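PDB 4G1P: Cys-Gly metallodipeptidase DUG1, which is a zinc-dependent dipeptidase of the M20A family that hydrolyses Cys-Gly and serves as the catalytic component of the glutathione-degrading complex. Local coordinates for residues I262-P273 / R313-I321; Y221-S229 / P244-L252. All blocks are in the same frame, centred on the assembly; numbering follows the deposited sequence.

Contact 1: I262-P273 / R313-I321; sequences ILIDGIDEMVAP and RWRYPSLSI
Arg315 points both terminal nitrogens at one carbonyl oxygen, with NH1 at 3.0 Å and NH2 at 2.9 Å from Ala272 O. The oxygen lies in the guanidinium plane, with NH1 nearly in line with the C=O bond and NH2 well above the carbonyl plane. Beside this pair of bonds Val271 serves two partners: its CG1, anti to the backbone N (chi1 172°), meets the edge of the Tyr316 ring 4.1 Å away at CD1, while CG2 rests 3.8 Å from Pro317 CD. A branched side chain suits a position between an aromatic edge and a proline ring. Farther along, Ile262 crosses Leu319, its CG2 3.7 Å from Leu319 CD1, and its CD1 reaches the backbone where Ser318 joins Leu319. Ile264 CD1 touches the same Leu319 methyl, CD1, at 4.0 Å.

The next layer fixes Arg315. The arginine chain folds back so that its CD sits over the centre of the Tyr316 ring, 3.9 Å above the plane. Its NE forms a salt bridge to Glu278, so one guanidinium joins a carboxylate to a backbone carbonyl. A methionine in its place, without N-H groups, would probably leave Ala272 O without both donors and Glu278 without its charged mate. Backbone hydrogen bonds between Met270 and Asp352 and between Ala272 and Pro351 tie the short helical turn 267-270 and the residues after it to the loop after strand 340-349, and Ile264 and Ile267 also pack on helix 355-371.

Leu319 belongs to strand 318-325, which pairs antiparallel with strand 340-349. A loop and single helical turn here pack beside the start of a strand in a mixed sheet. This sheet, backed by a helix, is consistent with the lid (dimerisation) domain of M20 peptidases.

Contact 2: Y221-S229 / P244-L252; sequences YQTIIEGPS and PMIDLMQVL
Ile225 lies over the first turns of helix 244-252, its two branches dividing the work. With CG1 beside the backbone N (chi1 -62°), CG2 is left anti to it and meets Pro244 CB at 3.7 Å. The extended CG1 branch sets CD1 against the helix backbone, 3.6 Å from Leu248 N, with Asp247 CB and Leu248 CD1 also in contact. Thr223 shares Leu248 with Ile225 and reaches on to Val251: its CG2 is 4.1 Å from both Leu248 CD1 and Val251 CG1.

Strand 221-226 and the helix run nearly antiparallel, at 152° with their axes 8.1 Å apart, so strand residues two apart meet helix residues about a turn apart. Pro244 suits the first turn, where a missing N-H costs no helical bond, and its CG lies 4.2 Å from Pro228 CD. At Gly227, between them, a side chain would run into the Pro228 ring.

The polar ends turn elsewhere. Thr223 OG1 bonds to Thr381 OG1 on strand 378-391, and the Asp247 carboxylate bonds to Ser375 and Asn377 and, across the dimer, to Ser258 of the second subunit. No hydrogen bond joins the two segments: strand and helix are held by the fit of methyls and methylenes, while buried polar groups find their partners outside this interface.

In the fold
The two contacts follow one another along the chain: helix 244-252 ends contact 2 ten residues before Ile262 begins contact 1. Their centres are about 24 Å apart, yet they touch, Ile321 CD1 lying 3.5 Å from Leu252 O. Both reach the same mixed sheet, contact 2 through strand 210-226 and contact 1 through strand 318-325, each paired antiparallel with strand 340-349; helix 355-371 packs against both. The second subunit meets both as well: its Glu243 bonds to Ser320 and Ile321, and its Met249 packs on Met249 of this chain. Both contacts therefore probably belong to the lid domain, through which the two subunits of the homodimer meet, away from the annotated sites.

Contact 1: I262-P273 / R313-I321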
ATOM      1  N   ILE A 262      -7.293  15.845 -18.418  1.00 27.87           N
ATOM      2  CA  ILE A 262      -5.912  15.406 -18.491  1.00 25.26           C
ATOM      3  C   ILE A 262      -5.034  16.614 -18.813  1.00 29.98           C
ATOM      4  O   ILE A 262      -5.390  17.436 -19.652  1.00 33.53           O
ATOM      5  CB  ILE A 262      -5.752  14.298 -19.528  1.00 25.25           C
ATOM      6  CG1 ILE A 262      -6.712  13.153 -19.196  1.00 25.41           C
ATOM      7  CG2 ILE A 262      -4.317  13.803 -19.584  1.00 23.71           C
ATOM      8  CD1 ILE A 262      -6.590  11.961 -20.112  1.00 23.60           C
ATOM      9  N   LEU A 263      -3.900  16.733 -18.129  1.00 28.59           N
ATOM     10  CA  LEU A 263      -3.085  17.935 -18.214  1.00 23.93           C
ATOM     11  C   LEU A 263      -1.808  17.704 -18.977  1.00 23.08           C
ATOM     12  O   LEU A 263      -0.918  18.542 -18.973  1.00 27.06           O
ATOM     13  CB  LEU A 263      -2.758  18.451 -16.820  1.00 22.74           C
ATOM     14  CG  LEU A 263      -4.021  18.714 -16.019  1.00 25.81           C
ATOM     15  CD1 LEU A 263      -3.694  19.184 -14.636  1.00 23.02           C
ATOM     16  CD2 LEU A 263      -4.883  19.726 -16.733  1.00 29.55           C
ATOM     17  N   ILE A 264      -1.713  16.571 -19.643  1.00 22.96           N
ATOM     18  CA  ILE A 264      -0.508  16.268 -20.382  1.00 24.39           C
ATOM     19  C   ILE A 264      -0.593  16.876 -21.771  1.00 30.64           C
ATOM     20  O   ILE A 264      -1.538  16.613 -22.502  1.00 37.78           O
ATOM     21  CB  ILE A 264      -0.312  14.764 -20.475  1.00 24.23           C
ATOM     22  CG1 ILE A 264       0.011  14.209 -19.085  1.00 22.43           C
ATOM     23  CG2 ILE A 264       0.768  14.432 -21.476  1.00 25.42           C
ATOM     24  CD1 ILE A 264       0.030  12.707 -19.019  1.00 22.25           C
ATOM     25  N   ASP A 265       0.380  17.704 -22.131  1.00 33.67           N
ATOM     26  CA  ASP A 265       0.396  18.315 -23.459  1.00 33.71           C
ATOM     27  C   ASP A 265       0.448  17.271 -24.562  1.00 32.11           C
ATOM     28  O   ASP A 265       1.179  16.286 -24.476  1.00 27.98           O
ATOM     29  CB  ASP A 265       1.601  19.255 -23.629  1.00 34.20           C
ATOM     30  CG  ASP A 265       1.381  20.612 -22.996  1.00 43.26           C
ATOM     31  OD1 ASP A 265       0.203  20.975 -22.772  1.00 45.25           O
ATOM     32  OD2 ASP A 265       2.387  21.317 -22.725  1.00 49.50           O
ATOM     33  N   GLY A 266      -0.323  17.502 -25.615  1.00 36.37           N
ATOM     34  CA  GLY A 266      -0.195  16.698 -26.812  1.00 33.28           C
ATOM     35  C   GLY A 266      -1.312  15.711 -27.028  1.00 34.91           C
ATOM     36  O   GLY A 266      -1.488  15.241 -28.143  1.00 42.59           O
ATOM     37  N   ILE A 267      -2.079  15.410 -25.985  1.00 32.95           N
ATOM     38  CA  ILE A 267      -3.062  14.337 -26.086  1.00 39.09           C
ATOM     39  C   ILE A 267      -4.311  14.748 -26.858  1.00 41.67           C
ATOM     40  O   ILE A 267      -4.754  14.034 -27.774  1.00 36.44           O
ATOM     41  CB  ILE A 267      -3.460  13.784 -24.716  1.00 34.87           C
ATOM     42  CG1 ILE A 267      -2.221  13.310 -23.966  1.00 33.08           C
ATOM     43  CG2 ILE A 267      -4.424  12.614 -24.881  1.00 30.51           C
ATOM     44  CD1 ILE A 267      -2.546  12.513 -22.729  1.00 30.58           C
ATOM     45  N   ASP A 268      -4.856  15.900 -26.478  1.00 39.63           N
ATOM     46  CA  ASP A 268      -6.050  16.477 -27.088  1.00 38.42           C
ATOM     47  C   ASP A 268      -5.948  16.559 -28.606  1.00 40.37           C
ATOM     48  O   ASP A 268      -6.926  16.344 -29.322  1.00 42.01           O
ATOM     49  CB  ASP A 268      -6.260  17.877 -26.538  1.00 40.58           C
ATOM     50  CG  ASP A 268      -7.691  18.317 -26.613  1.00 53.09           C
ATOM     51  OD1 ASP A 268      -8.146  18.669 -27.722  1.00 59.69           O
ATOM     52  OD2 ASP A 268      -8.360  18.314 -25.556  1.00 55.32           O
ATOM     53  N   GLU A 269      -4.750  16.867 -29.084  1.00 40.12           N
ATOM     54  CA  GLU A 269      -4.483  16.974 -30.514  1.00 42.16           C
ATOM     55  C   GLU A 269      -4.729  15.642 -31.221  1.00 39.39           C
ATOM     56  O   GLU A 269      -5.157  15.613 -32.368  1.00 44.41           O
ATOM     57  CB  GLU A 269      -3.038  17.459 -30.757  1.00 46.41           C
ATOM     58  CG  GLU A 269      -2.727  18.912 -30.284  1.00 49.58           C
ATOM     59  CD  GLU A 269      -2.675  19.076 -28.755  1.00 47.59           C
ATOM     60  OE1 GLU A 269      -2.739  18.059 -28.039  1.00 50.14           O
ATOM     61  OE2 GLU A 269      -2.579  20.222 -28.263  1.00 46.54           O
ATOM     62  N   MET A 270      -4.472  14.543 -30.525  1.00 37.69           N
ATOM     63  CA  MET A 270      -4.618  13.217 -31.107  1.00 34.03           C
ATOM     64  C   MET A 270      -6.033  12.688 -31.034  1.00 32.41           C
ATOM     65  O   MET A 270      -6.332  11.659 -31.629  1.00 31.16           O
ATOM     66  CB  MET A 270      -3.721  12.224 -30.385  1.00 37.06           C
ATOM     67  CG  MET A 270      -2.283  12.263 -30.791  1.00 37.65           C
ATOM     68  SD  MET A 270      -1.413  10.940 -29.963  1.00 44.28           S
ATOM     69  CE  MET A 270      -1.606  11.459 -28.262  1.00 36.13           C
ATOM     70  N   VAL A 271      -6.887  13.372 -30.278  1.00 33.09           N
ATOM     71  CA  VAL A 271      -8.263  12.932 -30.086  1.00 30.13           C
ATOM     72  C   VAL A 271      -9.138  13.225 -31.306  1.00 36.45           C
ATOM     73  O   VAL A 271      -9.368  14.382 -31.654  1.00 37.17           O
ATOM     74  CB  VAL A 271      -8.882  13.590 -28.858  1.00 30.23           C
ATOM     75  CG1 VAL A 271     -10.378  13.280 -28.776  1.00 31.35           C
ATOM     76  CG2 VAL A 271      -8.170  13.118 -27.608  1.00 32.63           C
ATOM     77  N   ALA A 272      -9.624  12.168 -31.951  1.00 35.91           N
ATOM     78  CA  ALA A 272     -10.464  12.316 -33.136  1.00 33.09           C
ATOM     79  C   ALA A 272     -11.678  13.196 -32.843  1.00 32.14           C
ATOM     80  O   ALA A 272     -12.272  13.113 -31.769  1.00 35.06           O
ATOM     81  CB  ALA A 272     -10.898  10.951 -33.656  1.00 28.77           C
ATOM     82  N   PRO A 273     -12.035  14.069 -33.793  1.00 33.84           N
ATOM     83  CA  PRO A 273     -13.154  14.998 -33.589  1.00 30.63           C
ATOM     84  C   PRO A 273     -14.517  14.316 -33.664  1.00 32.31           C
ATOM     85  O   PRO A 273     -14.680  13.258 -34.283  1.00 30.61           O
ATOM     86  CB  PRO A 273     -12.996  15.984 -34.741  1.00 30.59           C
ATOM     87  CG  PRO A 273     -12.270  15.208 -35.791  1.00 30.37           C
ATOM     88  CD  PRO A 273     -11.331  14.315 -35.061  1.00 26.60           C
ATOM     89  N   ARG A 313     -17.328   8.534 -21.020  1.00 26.51           N
ATOM     90  CA  ARG A 313     -17.022   7.111 -20.838  1.00 24.69           C
ATOM     91  C   ARG A 313     -16.496   6.468 -22.111  1.00 22.77           C
ATOM     92  O   ARG A 313     -15.703   5.543 -22.041  1.00 21.80           O
ATOM     93  CB  ARG A 313     -18.249   6.303 -20.442  1.00 26.15           C
ATOM     94  CG  ARG A 313     -18.940   6.748 -19.202  1.00 32.95           C
ATOM     95  CD  ARG A 313     -20.281   6.051 -19.111  1.00 32.90           C
ATOM     96  NE  ARG A 313     -20.120   4.646 -18.768  1.00 30.99           N
ATOM     97  CZ  ARG A 313     -20.746   4.064 -17.759  1.00 30.93           C
ATOM     98  NH1 ARG A 313     -21.582   4.773 -17.020  1.00 34.19           N
ATOM     99  NH2 ARG A 313     -20.549   2.779 -17.497  1.00 36.24           N
ATOM    100  N   TRP A 314     -16.961   6.929 -23.271  1.00 24.78           N
ATOM    101  CA  TRP A 314     -16.747   6.167 -24.508  1.00 25.16           C
ATOM    102  C   TRP A 314     -15.685   6.680 -25.475  1.00 25.65           C
ATOM    103  O   TRP A 314     -14.981   5.882 -26.091  1.00 24.88           O
ATOM    104  CB  TRP A 314     -18.058   5.995 -25.277  1.00 24.52           C
ATOM    105  CG  TRP A 314     -19.083   5.171 -24.574  1.00 27.07           C
ATOM    106  CD1 TRP A 314     -18.896   4.397 -23.469  1.00 24.03           C
ATOM    107  CD2 TRP A 314     -20.472   5.054 -24.920  1.00 29.34           C
ATOM    108  NE1 TRP A 314     -20.080   3.811 -23.103  1.00 23.96           N
ATOM    109  CE2 TRP A 314     -21.063   4.192 -23.979  1.00 25.30           C
ATOM    110  CE3 TRP A 314     -21.273   5.597 -25.938  1.00 29.02           C
ATOM    111  CZ2 TRP A 314     -22.418   3.849 -24.026  1.00 25.62           C
ATOM    112  CZ3 TRP A 314     -22.617   5.264 -25.981  1.00 24.49           C
ATOM    113  CH2 TRP A 314     -23.176   4.398 -25.031  1.00 26.48           C
ATOM    114  N   ARG A 315     -15.581   7.995 -25.644  1.00 28.85           N
ATOM    115  CA  ARG A 315     -14.801   8.504 -26.773  1.00 30.36           C
ATOM    116  C   ARG A 315     -13.868   9.659 -26.452  1.00 27.71           C
ATOM    117  O   ARG A 315     -13.153  10.120 -27.327  1.00 26.94           O
ATOM    118  CB  ARG A 315     -15.714   8.857 -27.959  1.00 28.00           C
ATOM    119  CG  ARG A 315     -16.742   9.934 -27.665  1.00 27.65           C
ATOM    120  CD  ARG A 315     -16.306  11.267 -28.242  1.00 29.68           C
ATOM    121  NE  ARG A 315     -15.962  11.141 -29.649  1.00 28.33           N
ATOM    122  CZ  ARG A 315     -14.936  11.759 -30.224  1.00 34.59           C
ATOM    123  NH1 ARG A 315     -14.161  12.560 -29.507  1.00 30.08           N
ATOM    124  NH2 ARG A 315     -14.684  11.583 -31.520  1.00 33.00           N
ATOM    125  N   TYR A 316     -13.875  10.116 -25.207  1.00 27.52           N
ATOM    126  CA  TYR A 316     -12.828  11.023 -24.720  1.00 30.40           C
ATOM    127  C   TYR A 316     -11.915  10.251 -23.782  1.00 27.14           C
ATOM    128  O   TYR A 316     -12.388   9.411 -23.026  1.00 26.78           O
ATOM    129  CB  TYR A 316     -13.435  12.237 -24.005  1.00 26.17           C
ATOM    130  CG  TYR A 316     -14.138  13.190 -24.952  1.00 29.83           C
ATOM    131  CD1 TYR A 316     -13.558  13.538 -26.168  1.00 31.21           C
ATOM    132  CD2 TYR A 316     -15.382  13.723 -24.647  1.00 27.97           C
ATOM    133  CE1 TYR A 316     -14.189  14.406 -27.043  1.00 29.21           C
ATOM    134  CE2 TYR A 316     -16.019  14.587 -25.520  1.00 31.02           C
ATOM    135  CZ  TYR A 316     -15.414  14.925 -26.717  1.00 30.52           C
ATOM    136  OH  TYR A 316     -16.034  15.785 -27.598  1.00 34.38           O
ATOM    137  N   PRO A 317     -10.603  10.515 -23.834  1.00 25.91           N
ATOM    138  CA  PRO A 317      -9.669   9.784 -22.971  1.00 25.78           C
ATOM    139  C   PRO A 317      -9.897  10.084 -21.501  1.00 26.07           C
ATOM    140  O   PRO A 317     -10.606  11.031 -21.163  1.00 28.58           O
ATOM    141  CB  PRO A 317      -8.292  10.302 -23.411  1.00 26.95           C
ATOM    142  CG  PRO A 317      -8.558  11.613 -24.038  1.00 26.51           C
ATOM    143  CD  PRO A 317      -9.923  11.520 -24.665  1.00 28.09           C
ATOM    144  N   SER A 318      -9.320   9.266 -20.629  1.00 26.21           N
ATOM    145  CA  SER A 318      -9.366   9.545 -19.194  1.00 22.82           C
ATOM    146  C   SER A 318      -8.053   9.151 -18.535  1.00 22.50           C
ATOM    147  O   SER A 318      -7.295   8.344 -19.073  1.00 22.97           O
ATOM    148  CB  SER A 318     -10.535   8.820 -18.532  1.00 24.00           C
ATOM    149  OG  SER A 318     -10.439   7.426 -18.738  1.00 21.89           O
ATOM    150  N   LEU A 319      -7.769   9.747 -17.381  1.00 25.23           N
ATOM    151  CA  LEU A 319      -6.552   9.428 -16.642  1.00 23.82           C
ATOM    152  C   LEU A 319      -6.955   9.140 -15.212  1.00 22.94           C
ATOM    153  O   LEU A 319      -7.610   9.956 -14.568  1.00 23.36           O
ATOM    154  CB  LEU A 319      -5.546  10.578 -16.710  1.00 22.65           C
ATOM    155  CG  LEU A 319      -4.067  10.300 -16.402  1.00 25.24           C
ATOM    156  CD1 LEU A 319      -3.183  11.432 -16.913  1.00 23.24           C
ATOM    157  CD2 LEU A 319      -3.816  10.099 -14.915  1.00 20.53           C
ATOM    158  N   SER A 320      -6.589   7.961 -14.732  1.00 20.89           N
ATOM    159  CA  SER A 320      -6.935   7.564 -13.376  1.00 20.72           C
ATOM    160  C   SER A 320      -5.681   7.327 -12.548  1.00 21.17           C
ATOM    161  O   SER A 320      -4.642   6.896 -13.066  1.00 19.91           O
ATOM    162  CB  SER A 320      -7.798   6.303 -13.391  1.00 22.32           C
ATOM    163  OG  SER A 320      -9.167   6.616 -13.598  1.00 20.13           O
ATOM    164  N   ILE A 321      -5.769   7.602 -11.254  1.00 20.42           N
ATOM    165  CA  ILE A 321      -4.606   7.394 -10.394  1.00 19.64           C
ATOM    166  C   ILE A 321      -4.890   6.298  -9.365  1.00 19.11           C
ATOM    167  O   ILE A 321      -5.787   6.428  -8.543  1.00 18.27           O
ATOM    168  CB  ILE A 321      -4.125   8.719  -9.775  1.00 18.19           C
ATOM    169  CG1 ILE A 321      -3.515   9.580 -10.877  1.00 16.53           C
ATOM    170  CG2 ILE A 321      -3.086   8.470  -8.690  1.00 19.30           C
ATOM    171  CD1 ILE A 321      -3.120  10.948 -10.437  1.00 19.14           C
TER

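Contact 2: Y221-S229 / P244-L252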
ATOM      1  N   TYR A 221       0.896   3.116 -16.637  1.00 21.60           N
ATOM      2  CA  TYR A 221       2.220   3.661 -16.338  1.00 23.92           C
ATOM      3  C   TYR A 221       2.577   3.592 -14.855  1.00 24.89           C
ATOM      4  O   TYR A 221       1.701   3.577 -13.972  1.00 21.95           O
ATOM      5  CB  TYR A 221       2.333   5.116 -16.817  1.00 21.89           C
ATOM      6  CG  TYR A 221       2.120   5.282 -18.297  1.00 22.03           C
ATOM      7  CD1 TYR A 221       3.131   5.007 -19.194  1.00 23.27           C
ATOM      8  CD2 TYR A 221       0.897   5.701 -18.798  1.00 25.04           C
ATOM      9  CE1 TYR A 221       2.937   5.143 -20.552  1.00 26.33           C
ATOM     10  CE2 TYR A 221       0.688   5.840 -20.155  1.00 25.06           C
ATOM     11  CZ  TYR A 221       1.711   5.558 -21.030  1.00 29.11           C
ATOM     12  OH  TYR A 221       1.513   5.696 -22.390  1.00 29.63           O
ATOM     13  N   GLN A 222       3.876   3.553 -14.594  1.00 23.17           N
ATOM     14  CA  GLN A 222       4.382   3.747 -13.244  1.00 25.49           C
ATOM     15  C   GLN A 222       5.492   4.785 -13.273  1.00 26.22           C
ATOM     16  O   GLN A 222       6.423   4.695 -14.079  1.00 25.05           O
ATOM     17  CB  GLN A 222       4.865   2.431 -12.609  1.00 24.62           C
ATOM     18  CG  GLN A 222       6.031   1.764 -13.308  1.00 22.95           C
ATOM     19  CD  GLN A 222       6.452   0.476 -12.631  1.00 26.27           C
ATOM     20  OE1 GLN A 222       5.825   0.026 -11.674  1.00 25.80           O
ATOM     21  NE2 GLN A 222       7.522  -0.126 -13.127  1.00 26.57           N
ATOM     22  N   THR A 223       5.366   5.792 -12.417  1.00 23.48           N
ATOM     23  CA  THR A 223       6.430   6.779 -12.259  1.00 25.81           C
ATOM     24  C   THR A 223       7.292   6.386 -11.066  1.00 25.92           C
ATOM     25  O   THR A 223       6.787   6.263  -9.951  1.00 22.25           O
ATOM     26  CB  THR A 223       5.873   8.209 -12.074  1.00 24.89           C
ATOM     27  OG1 THR A 223       5.349   8.674 -13.318  1.00 24.23           O
ATOM     28  CG2 THR A 223       6.967   9.163 -11.634  1.00 26.00           C
ATOM     29  N   ILE A 224       8.586   6.174 -11.313  1.00 25.90           N
ATOM     30  CA  ILE A 224       9.496   5.698 -10.273  1.00 26.31           C
ATOM     31  C   ILE A 224      10.434   6.792  -9.769  1.00 24.08           C
ATOM     32  O   ILE A 224      11.182   7.377 -10.542  1.00 23.64           O
ATOM     33  CB  ILE A 224      10.335   4.518 -10.763  1.00 24.95           C
ATOM     34  CG1 ILE A 224       9.474   3.572 -11.607  1.00 26.94           C
ATOM     35  CG2 ILE A 224      10.944   3.793  -9.585  1.00 23.77           C
ATOM     36  CD1 ILE A 224      10.246   2.405 -12.218  1.00 28.83           C
ATOM     37  N   ILE A 225      10.372   7.069  -8.470  1.00 23.81           N
ATOM     38  CA  ILE A 225      11.246   8.057  -7.848  1.00 21.58           C
ATOM     39  C   ILE A 225      12.034   7.417  -6.713  1.00 24.73           C
ATOM     40  O   ILE A 225      11.454   6.823  -5.793  1.00 21.20           O
ATOM     41  CB  ILE A 225      10.461   9.248  -7.314  1.00 21.23           C
ATOM     42  CG1 ILE A 225       9.741   9.959  -8.453  1.00 24.59           C
ATOM     43  CG2 ILE A 225      11.389  10.229  -6.626  1.00 25.55           C
ATOM     44  CD1 ILE A 225       8.869  11.109  -7.995  1.00 21.78           C
ATOM     45  N   GLU A 226      13.359   7.540  -6.797  1.00 26.21           N
ATOM     46  CA  GLU A 226      14.281   6.922  -5.854  1.00 25.65           C
ATOM     47  C   GLU A 226      15.223   7.965  -5.267  1.00 29.97           C
ATOM     48  O   GLU A 226      15.632   8.900  -5.963  1.00 32.44           O
ATOM     49  CB  GLU A 226      15.091   5.833  -6.551  1.00 25.95           C
ATOM     50  CG  GLU A 226      16.150   5.216  -5.670  1.00 32.99           C
ATOM     51  CD  GLU A 226      16.778   3.977  -6.282  1.00 43.73           C
ATOM     52  OE1 GLU A 226      17.023   3.995  -7.509  1.00 45.97           O
ATOM     53  OE2 GLU A 226      17.017   2.990  -5.536  1.00 36.67           O
ATOM     54  N   GLY A 227      15.557   7.808  -3.984  1.00 31.02           N
ATOM     55  CA  GLY A 227      16.450   8.725  -3.278  1.00 25.39           C
ATOM     56  C   GLY A 227      17.528   8.020  -2.465  1.00 23.12           C
ATOM     57  O   GLY A 227      18.563   7.638  -3.007  1.00 24.59           O
ATOM     58  N   PRO A 228      17.289   7.833  -1.160  1.00 21.31           N
ATOM     59  CA  PRO A 228      18.207   7.092  -0.287  1.00 23.33           C
ATOM     60  C   PRO A 228      18.245   5.625  -0.679  1.00 24.64           C
ATOM     61  O   PRO A 228      17.399   5.170  -1.467  1.00 21.82           O
ATOM     62  CB  PRO A 228      17.546   7.211   1.083  1.00 22.47           C
ATOM     63  CG  PRO A 228      16.090   7.322   0.770  1.00 20.40           C
ATOM     64  CD  PRO A 228      16.041   8.183  -0.463  1.00 21.88           C
ATOM     65  N   SER A 229      19.199   4.884  -0.127  1.00 19.12           N
ATOM     66  CA  SER A 229      19.354   3.488  -0.513  1.00 19.96           C
ATOM     67  C   SER A 229      18.436   2.577   0.283  1.00 18.65           C
ATOM     68  O   SER A 229      18.232   1.429  -0.072  1.00 22.19           O
ATOM     69  CB  SER A 229      20.811   3.042  -0.395  1.00 21.29           C
ATOM     70  OG  SER A 229      21.302   3.237   0.914  1.00 28.96           O
ATOM     71  N   PRO A 244      11.349  11.183  -1.855  1.00 18.77           N
ATOM     72  CA  PRO A 244      10.679  10.667  -3.050  1.00 18.93           C
ATOM     73  C   PRO A 244       9.156  10.829  -2.987  1.00 21.22           C
ATOM     74  O   PRO A 244       8.558  11.255  -3.970  1.00 21.94           O
ATOM     75  CB  PRO A 244      11.072   9.194  -3.045  1.00 20.09           C
ATOM     76  CG  PRO A 244      12.424   9.197  -2.442  1.00 22.20           C
ATOM     77  CD  PRO A 244      12.401  10.268  -1.381  1.00 19.13           C
ATOM     78  N   MET A 245       8.547  10.531  -1.845  1.00 18.92           N
ATOM     79  CA  MET A 245       7.107  10.722  -1.703  1.00 22.98           C
ATOM     80  C   MET A 245       6.643  12.160  -1.956  1.00 22.05           C
ATOM     81  O   MET A 245       5.550  12.378  -2.483  1.00 22.71           O
ATOM     82  CB  MET A 245       6.602  10.228  -0.343  1.00 17.71           C
ATOM     83  CG  MET A 245       6.255   8.744  -0.320  1.00 20.65           C
ATOM     84  SD  MET A 245       5.025   8.213  -1.555  1.00 27.07           S
ATOM     85  CE  MET A 245       3.525   8.911  -0.869  1.00 19.03           C
ATOM     86  N   ILE A 246       7.466  13.134  -1.585  1.00 21.05           N
ATOM     87  CA  ILE A 246       7.083  14.528  -1.737  1.00 21.49           C
ATOM     88  C   ILE A 246       7.125  14.932  -3.217  1.00 23.97           C
ATOM     89  O   ILE A 246       6.183  15.532  -3.745  1.00 19.12           O
ATOM     90  CB  ILE A 246       7.947  15.434  -0.859  1.00 20.22           C
ATOM     91  CG1 ILE A 246       7.627  15.175   0.613  1.00 21.27           C
ATOM     92  CG2 ILE A 246       7.709  16.888  -1.186  1.00 21.76           C
ATOM     93  CD1 ILE A 246       8.556  15.880   1.600  1.00 14.94           C
ATOM     94  N   ASP A 247       8.211  14.577  -3.892  1.00 23.07           N
ATOM     95  CA  ASP A 247       8.286  14.797  -5.330  1.00 23.78           C
ATOM     96  C   ASP A 247       7.107  14.125  -6.028  1.00 26.42           C
ATOM     97  O   ASP A 247       6.439  14.733  -6.877  1.00 26.53           O
ATOM     98  CB  ASP A 247       9.605  14.265  -5.886  1.00 24.77           C
ATOM     99  CG  ASP A 247      10.814  14.894  -5.210  1.00 26.46           C
ATOM    100  OD1 ASP A 247      10.638  15.965  -4.595  1.00 23.20           O
ATOM    101  OD2 ASP A 247      11.927  14.323  -5.292  1.00 23.80           O
ATOM    102  N   LEU A 248       6.837  12.884  -5.633  1.00 25.41           N
ATOM    103  CA  LEU A 248       5.824  12.060  -6.283  1.00 22.14           C
ATOM    104  C   LEU A 248       4.418  12.640  -6.208  1.00 23.19           C
ATOM    105  O   LEU A 248       3.658  12.528  -7.164  1.00 25.05           O
ATOM    106  CB  LEU A 248       5.833  10.637  -5.724  1.00 21.38           C
ATOM    107  CG  LEU A 248       4.890   9.697  -6.481  1.00 22.22           C
ATOM    108  CD1 LEU A 248       5.453   9.426  -7.867  1.00 20.61           C
ATOM    109  CD2 LEU A 248       4.583   8.395  -5.720  1.00 17.90           C
ATOM    110  N   MET A 249       4.062  13.258  -5.087  1.00 20.13           N
ATOM    111  CA  MET A 249       2.760  13.901  -4.994  1.00 21.51           C
ATOM    112  C   MET A 249       2.661  15.036  -6.000  1.00 25.98           C
ATOM    113  O   MET A 249       1.599  15.307  -6.563  1.00 27.58           O
ATOM    114  CB  MET A 249       2.499  14.419  -3.585  1.00 18.10           C
ATOM    115  CG  MET A 249       2.556  13.327  -2.525  1.00 24.42           C
ATOM    116  SD  MET A 249       1.358  11.990  -2.755  1.00 26.95           S
ATOM    117  CE  MET A 249       2.261  10.759  -3.710  1.00 19.54           C
ATOM    118  N   GLN A 250       3.782  15.695  -6.242  1.00 22.84           N
ATOM    119  CA  GLN A 250       3.790  16.779  -7.194  1.00 23.21           C
ATOM    120  C   GLN A 250       3.713  16.279  -8.639  1.00 22.14           C
ATOM    121  O   GLN A 250       2.932  16.789  -9.431  1.00 22.76           O
ATOM    122  CB  GLN A 250       4.984  17.700  -6.932  1.00 24.57           C
ATOM    123  CG  GLN A 250       4.654  18.721  -5.854  1.00 23.43           C
ATOM    124  CD  GLN A 250       5.852  19.183  -5.051  1.00 35.46           C
ATOM    125  OE1 GLN A 250       7.001  18.898  -5.391  1.00 39.08           O
ATOM    126  NE2 GLN A 250       5.584  19.908  -3.965  1.00 41.16           N
ATOM    127  N   VAL A 251       4.499  15.269  -8.975  1.00 20.96           N
ATOM    128  CA  VAL A 251       4.485  14.756 -10.333  1.00 22.04           C
ATOM    129  C   VAL A 251       3.127  14.148 -10.659  1.00 23.40           C
ATOM    130  O   VAL A 251       2.521  14.460 -11.682  1.00 23.81           O
ATOM    131  CB  VAL A 251       5.615  13.736 -10.566  1.00 22.84           C
ATOM    132  CG1 VAL A 251       5.409  13.001 -11.873  1.00 21.97           C
ATOM    133  CG2 VAL A 251       6.964  14.440 -10.576  1.00 19.09           C
ATOM    134  N   LEU A 252       2.648  13.296  -9.764  1.00 24.88           N
ATOM    135  CA  LEU A 252       1.375  12.612  -9.941  1.00 23.86           C
ATOM    136  C   LEU A 252       0.238  13.612  -9.967  1.00 25.20           C
ATOM    137  O   LEU A 252      -0.729  13.451 -10.704  1.00 27.83           O
ATOM    138  CB  LEU A 252       1.151  11.636  -8.791  1.00 22.28           C
ATOM    139  CG  LEU A 252       1.102  10.143  -9.086  1.00 26.47           C
ATOM    140  CD1 LEU A 252       1.828   9.808 -10.384  1.00 25.82           C
ATOM    141  CD2 LEU A 252       1.680   9.375  -7.909  1.00 16.96           C
TER